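Local coordinates for protein stiv-a81 (Sulfolobus Turreted Icosahedral Virus, PDB 3RKL) that is a viral protein of unestablished function that folds as a three-stranded sheet on a helical hairpin and probably pairs with other copies to form a four-helix bundle, at residues L25-I29 with A71-F75; Y15-F20 with H62-Y67. The protein carries 1 engineered substitution. All coordinates share one frame; numbering follows the deposited sequence.

Overall arrangement
The chain runs from an antiparallel three-stranded sheet into helix 25-46 and then helix 55-80. Both contacts use helix 55-80, and they lie about 14 Å apart, centre to centre. Interaction 2 sets the 15-20 hairpin end of the sheet against residues 62-67. Interaction 1 sets the first turn of helix 25-46 against residues 71-75, further along the same long helix. The segments alternate along the chain: 15-20, 25-29, 62-67, 71-75. Strand 18-21 leads directly into helix 25-46, so helix 55-80 holds two successive elements, one strand and one helix. Both contacts also touch the second subunit, so packing within the chain continues into the assembly.

Interaction 1: L25-I29 with A71-F75; sequences LQEDI and ATSMF. Engineered in segment 71-75: Met74 (natural residue Leu).
Phe75 holds CG anti to its backbone N (chi1 -159°), which brings the ring against Ile29 of helix 25-46. In Ile29, CG1 is anti to the carbonyl carbon and CD1 continues outward. This methyl lies over one face of the Phe75 ring in a CH-pi contact, 3.9 Å from CD1 to the ring centroid. Leu25 comes to the same ring obliquely, with its CB 3.8 Å from Phe75 CD1. Gln26 OE1 sits at the ring edge, near its plane, 3.8 Å from Phe75 CZ. The Gln26 amide is turned 78° from the ring, and its NE2 bonds to the backbone O of Ala40 of the second subunit.

The two branches of Leu25 divide the work. CD1 reaches the backbone N of Phe75 and CB of Met74. CD2 touches the selenomethionine methyl, 3.6 Å from Met74 CE. The Met74 chain bends at chi3, and the two side chains cross at about a right angle. Met74 is an engineered residue.

At the other end, Ile29 CG1 lies 3.8 Å from Ala71 CB. The CG2 methyl of Thr72 touches Ile29 CD1 and CG2. Thr72 OG1 faces elsewhere and bonds to the backbone O of Ala69. Phe75 also meets the ring of Tyr58 of the second subunit.

No hydrogen bond joins the two segments, and the contact is made by side-chain packing. The short helix axes approach to 9.8 Å and run nearly antiparallel, at 152°. This is the packing of an antiparallel helical hairpin. Residues of the second subunit pack beside it, consistent with the four-helix bundle described for this protein.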
loop_
_atom_site.group_PDB
_atom_site.type_symbol
_atom_site.label_atom_id
_atom_site.label_comp_id
_atom_site.label_asym_id
_atom_site.label_seq_id
_atom_site.Cartn_x
_atom_site.Cartn_y
_atom_site.Cartn_z
ATOM N N LEU A 25 5.496 4.005 -23.303
ATOM C CA LEU A 25 4.892 2.680 -23.112
ATOM C C LEU A 25 5.089 2.128 -21.702
ATOM O O LEU A 25 4.130 1.658 -21.086
ATOM C CB LEU A 25 5.364 1.670 -24.160
ATOM C CG LEU A 25 4.903 1.920 -25.597
ATOM C CD1 LEU A 25 5.466 0.872 -26.555
ATOM C CD2 LEU A 25 3.370 1.952 -25.668
ATOM N N GLN A 26 6.315 2.203 -21.186
ATOM C CA GLN A 26 6.609 1.671 -19.851
ATOM C C GLN A 26 5.682 2.295 -18.801
ATOM O O GLN A 26 5.115 1.589 -17.960
ATOM C CB GLN A 26 8.087 1.891 -19.486
ATOM C CG GLN A 26 8.465 1.501 -18.041
ATOM C CD GLN A 26 8.432 0.004 -17.805
ATOM O OE1 GLN A 26 9.414 -0.704 -18.065
ATOM N NE2 GLN A 26 7.309 -0.486 -17.284
ATOM N N GLU A 27 5.516 3.612 -18.865
ATOM C CA GLU A 27 4.699 4.341 -17.900
ATOM C C GLU A 27 3.215 4.148 -18.165
ATOM O O GLU A 27 2.427 3.941 -17.235
ATOM C CB GLU A 27 5.044 5.839 -17.910
ATOM C CG GLU A 27 6.391 6.145 -17.290
ATOM C CD GLU A 27 6.517 5.591 -15.883
ATOM O OE1 GLU A 27 5.712 5.998 -15.019
ATOM O OE2 GLU A 27 7.412 4.747 -15.652
ATOM N N ASP A 28 2.840 4.210 -19.438
ATOM C CA ASP A 28 1.442 4.037 -19.844
ATOM C C ASP A 28 0.904 2.658 -19.468
ATOM O O ASP A 28 -0.248 2.514 -19.048
ATOM C CB ASP A 28 1.292 4.243 -21.361
ATOM C CG ASP A 28 1.480 5.698 -21.793
ATOM O OD1 ASP A 28 1.229 6.635 -20.998
ATOM O OD2 ASP A 28 1.881 5.896 -22.952
ATOM N N ILE A 29 1.733 1.626 -19.614
ATOM C CA ILE A 29 1.295 0.282 -19.245
ATOM C C ILE A 29 0.994 0.212 -17.740
ATOM O O ILE A 29 -0.052 -0.301 -17.344
ATOM C CB ILE A 29 2.322 -0.789 -19.695
ATOM C CG1 ILE A 29 2.284 -0.920 -21.223
ATOM C CG2 ILE A 29 2.026 -2.125 -19.036
ATOM C CD1 ILE A 29 3.482 -1.659 -21.822
ATOM N N ALA A 71 -1.142 -1.487 -25.921
ATOM C CA ALA A 71 0.134 -0.968 -25.406
ATOM C C ALA A 71 1.175 -2.066 -25.170
ATOM O O ALA A 71 2.343 -1.927 -25.559
ATOM C CB ALA A 71 -0.095 -0.157 -24.119
ATOM N N THR A 72 0.771 -3.163 -24.533
ATOM C CA THR A 72 1.702 -4.267 -24.316
ATOM C C THR A 72 2.148 -4.919 -25.632
ATOM O O THR A 72 3.248 -5.430 -25.718
ATOM C CB THR A 72 1.137 -5.341 -23.376
ATOM O OG1 THR A 72 -0.025 -5.937 -23.959
ATOM C CG2 THR A 72 0.814 -4.737 -22.004
ATOM N N SER A 73 1.290 -4.898 -26.643
ATOM C CA SER A 73 1.675 -5.418 -27.952
ATOM C C SER A 73 2.771 -4.554 -28.544
ATOM O O SER A 73 3.771 -5.063 -29.056
ATOM C CB SER A 73 0.482 -5.460 -28.904
ATOM O OG SER A 73 0.847 -6.101 -30.116
HETATM N N MSE A 74 2.566 -3.243 -28.478
HETATM C CA MSE A 74 3.563 -2.279 -28.977
HETATM C C MSE A 74 4.899 -2.448 -28.241
HETATM O O MSE A 74 5.973 -2.306 -28.827
HETATM C CB MSE A 74 3.065 -0.844 -28.793
HETATM C CG MSE A 74 1.830 -0.468 -29.595
HETATM SE SE MSE A 74 1.055 1.254 -29.002
HETATM C CE MSE A 74 2.667 2.355 -29.127
ATOM N N PHE A 75 4.813 -2.727 -26.941
ATOM C CA PHE A 75 5.979 -2.869 -26.062
ATOM C C PHE A 75 6.844 -4.059 -26.483
ATOM O O PHE A 75 8.062 -3.948 -26.548
ATOM C CB PHE A 75 5.463 -2.988 -24.616
ATOM C CG PHE A 75 6.465 -2.660 -23.526
ATOM C CD1 PHE A 75 7.251 -1.524 -23.560
ATOM C CD2 PHE A 75 6.511 -3.458 -22.391
ATOM C CE1 PHE A 75 8.110 -1.225 -22.510
ATOM C CE2 PHE A 75 7.353 -3.167 -21.343
ATOM C CZ PHE A 75 8.163 -2.052 -21.404
#

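Interaction 2: Y15-F20 with H62-Y67; sequences YGHKEF and HEYAIY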
loop_
_atom_site.group_PDB
_atom_site.type_symbol
_atom_site.label_atom_id
_atom_site.label_comp_id
_atom_site.label_asym_id
_atom_site.label_seq_id
_atom_site.Cartn_x
_atom_site.Cartn_y
_atom_site.Cartn_z
ATOM N N TYR A 15 -10.353 1.918 -31.444
ATOM C CA TYR A 15 -11.361 0.986 -30.907
ATOM C C TYR A 15 -12.640 1.722 -30.485
ATOM O O TYR A 15 -12.579 2.823 -29.947
ATOM C CB TYR A 15 -10.790 0.225 -29.691
ATOM C CG TYR A 15 -11.631 -0.949 -29.222
ATOM C CD1 TYR A 15 -11.610 -2.172 -29.908
ATOM C CD2 TYR A 15 -12.454 -0.847 -28.085
ATOM C CE1 TYR A 15 -12.390 -3.254 -29.475
ATOM C CE2 TYR A 15 -13.233 -1.917 -27.653
ATOM C CZ TYR A 15 -13.197 -3.123 -28.342
ATOM O OH TYR A 15 -13.964 -4.181 -27.900
ATOM N N GLY A 16 -13.790 1.099 -30.724
ATOM C CA GLY A 16 -15.089 1.596 -30.217
ATOM C C GLY A 16 -15.369 3.090 -30.356
ATOM O O GLY A 16 -15.754 3.757 -29.385
ATOM N N HIS A 17 -15.173 3.602 -31.569
ATOM C CA HIS A 17 -15.418 5.020 -31.922
ATOM C C HIS A 17 -14.389 5.992 -31.332
ATOM O O HIS A 17 -14.571 7.210 -31.408
ATOM C CB HIS A 17 -16.846 5.488 -31.546
ATOM C CG HIS A 17 -17.947 4.626 -32.089
ATOM N ND1 HIS A 17 -18.387 4.702 -33.396
ATOM C CD2 HIS A 17 -18.727 3.695 -31.487
ATOM C CE1 HIS A 17 -19.369 3.837 -33.579
ATOM N NE2 HIS A 17 -19.598 3.217 -32.436
ATOM N N LYS A 18 -13.308 5.460 -30.762
ATOM C CA LYS A 18 -12.287 6.289 -30.121
ATOM C C LYS A 18 -10.864 5.952 -30.594
ATOM O O LYS A 18 -10.599 4.855 -31.085
ATOM C CB LYS A 18 -12.385 6.159 -28.598
ATOM C CG LYS A 18 -13.753 6.517 -28.037
ATOM C CD LYS A 18 -13.813 6.441 -26.525
ATOM C CE LYS A 18 -15.217 6.747 -26.020
ATOM N NZ LYS A 18 -15.369 6.521 -24.556
ATOM N N GLU A 19 -9.966 6.928 -30.443
ATOM C CA GLU A 19 -8.538 6.769 -30.741
ATOM C C GLU A 19 -7.740 7.100 -29.482
ATOM O O GLU A 19 -8.029 8.093 -28.820
ATOM C CB GLU A 19 -8.104 7.701 -31.878
ATOM C CG GLU A 19 -7.936 7.004 -33.222
ATOM C CD GLU A 19 -7.900 7.967 -34.395
ATOM O OE1 GLU A 19 -7.345 9.076 -34.245
ATOM O OE2 GLU A 19 -8.424 7.615 -35.473
ATOM N N PHE A 20 -6.740 6.277 -29.167
ATOM C CA PHE A 20 -5.953 6.446 -27.940
ATOM C C PHE A 20 -4.458 6.412 -28.245
ATOM O O PHE A 20 -3.951 5.415 -28.755
ATOM C CB PHE A 20 -6.303 5.349 -26.944
ATOM C CG PHE A 20 -5.767 5.583 -25.561
ATOM C CD1 PHE A 20 -6.454 6.397 -24.670
ATOM C CD2 PHE A 20 -4.596 4.974 -25.139
ATOM C CE1 PHE A 20 -5.971 6.606 -23.386
ATOM C CE2 PHE A 20 -4.109 5.187 -23.860
ATOM C CZ PHE A 20 -4.801 6.004 -22.985
ATOM N N HIS A 62 -13.600 -1.777 -19.891
ATOM C CA HIS A 62 -13.244 -2.517 -21.085
ATOM C C HIS A 62 -12.338 -1.702 -22.003
ATOM O O HIS A 62 -11.354 -2.205 -22.511
ATOM C CB HIS A 62 -14.493 -2.958 -21.837
ATOM C CG HIS A 62 -14.193 -3.664 -23.118
ATOM N ND1 HIS A 62 -13.350 -4.750 -23.180
ATOM C CD2 HIS A 62 -14.611 -3.436 -24.383
ATOM C CE1 HIS A 62 -13.255 -5.155 -24.435
ATOM N NE2 HIS A 62 -14.024 -4.385 -25.181
ATOM N N GLU A 63 -12.695 -0.444 -22.202
ATOM C CA GLU A 63 -11.922 0.464 -23.049
ATOM C C GLU A 63 -10.454 0.509 -22.618
ATOM O O GLU A 63 -9.533 0.316 -23.421
ATOM C CB GLU A 63 -12.572 1.850 -22.972
ATOM C CG GLU A 63 -11.799 2.982 -23.530
ATOM C CD GLU A 63 -12.532 4.328 -23.429
ATOM O OE1 GLU A 63 -13.601 4.416 -22.765
ATOM O OE2 GLU A 63 -12.023 5.306 -24.023
ATOM N N TYR A 64 -10.238 0.772 -21.336
ATOM C CA TYR A 64 -8.869 0.897 -20.822
ATOM C C TYR A 64 -8.120 -0.437 -20.862
ATOM O O TYR A 64 -6.927 -0.455 -21.119
ATOM C CB TYR A 64 -8.859 1.576 -19.447
ATOM C CG TYR A 64 -8.872 3.071 -19.613
ATOM C CD1 TYR A 64 -7.679 3.778 -19.653
ATOM C CD2 TYR A 64 -10.056 3.771 -19.813
ATOM C CE1 TYR A 64 -7.652 5.139 -19.847
ATOM C CE2 TYR A 64 -10.041 5.150 -20.020
ATOM C CZ TYR A 64 -8.825 5.820 -20.044
ATOM O OH TYR A 64 -8.774 7.174 -20.237
ATOM N N ALA A 65 -8.821 -1.553 -20.666
ATOM C CA ALA A 65 -8.204 -2.872 -20.815
ATOM C C ALA A 65 -7.770 -3.117 -22.268
ATOM O O ALA A 65 -6.731 -3.730 -22.525
ATOM C CB ALA A 65 -9.162 -3.968 -20.342
ATOM N N ILE A 66 -8.570 -2.635 -23.218
ATOM C CA ILE A 66 -8.229 -2.735 -24.641
ATOM C C ILE A 66 -6.955 -1.913 -24.937
ATOM O O ILE A 66 -6.037 -2.400 -25.607
ATOM C CB ILE A 66 -9.405 -2.301 -25.536
ATOM C CG1 ILE A 66 -10.498 -3.378 -25.539
ATOM C CG2 ILE A 66 -8.926 -1.985 -26.966
ATOM C CD1 ILE A 66 -10.182 -4.614 -26.389
ATOM N N TYR A 67 -6.886 -0.698 -24.401
ATOM C CA TYR A 67 -5.711 0.166 -24.617
ATOM C C TYR A 67 -4.450 -0.483 -24.034
ATOM O O TYR A 67 -3.365 -0.446 -24.630
ATOM C CB TYR A 67 -5.926 1.534 -23.990
ATOM C CG TYR A 67 -7.130 2.290 -24.518
ATOM C CD1 TYR A 67 -7.645 2.041 -25.793
ATOM C CD2 TYR A 67 -7.739 3.259 -23.745
ATOM C CE1 TYR A 67 -8.741 2.721 -26.258
ATOM C CE2 TYR A 67 -8.829 3.966 -24.224
ATOM C CZ TYR A 67 -9.324 3.684 -25.470
ATOM O OH TYR A 67 -10.431 4.389 -25.918
HETATM O O HOH W 1 -12.359 2.704 -27.283
#
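Tyr15 reaches from the hairpin to helix 55-80 and is met along its length. Its CB lies 4.0 Å from Ile66 CG2. With CG anti to the backbone N (chi1 -169°), the ring extends toward the helix. Ile66 CG2 sits over one ring face, closest to CG of Tyr15. Further out, Ile66 CG1 and CD1 meet CE2, CZ and CE1. At the tip, Tyr15 OH hydrogen-bonds to His62 NE2 at 2.7 Å. The hydroxyl comes to the edge of the imidazole, in its plane, and the two ring planes are 72° apart. His62 ND1 bonds to Thr72 OG1 of the second subunit, so both ring nitrogens are held.

Phe20 packs on Tyr67 as an offset stack, with ring centroids 4.1 Å apart and planes at 8°. CB of Phe20 lies over the centre of the Tyr67 ring, 3.6 Å from its centroid. The backbone O of Glu63 lies over the centre of the opposite face. Tyr64 completes the aromatic cluster, meeting Phe20 obliquely.

Glu63 links the polar groups. Tyr67 OH donates to Glu63 OE2 at 2.6 Å, on the anti side of the carboxylate. Lys18 extends across Glu63 at about a right angle. Its NZ forms a salt bridge with Glu63 OE1 at 3.3 Å, although the hydrogen bond is weak. A water donates to both Tyr15 O and Tyr67 OH, bridging the segments. Tyr67 OH is thus bound by two partners, which should fix the hydroxyl.

The type I' turn from Tyr15 to Lys18 joins strands 12-15 and 18-21 in a tight beta hairpin. Through this hairpin the antiparallel sheet packs against helix 55-80, one arm of the helical hairpin.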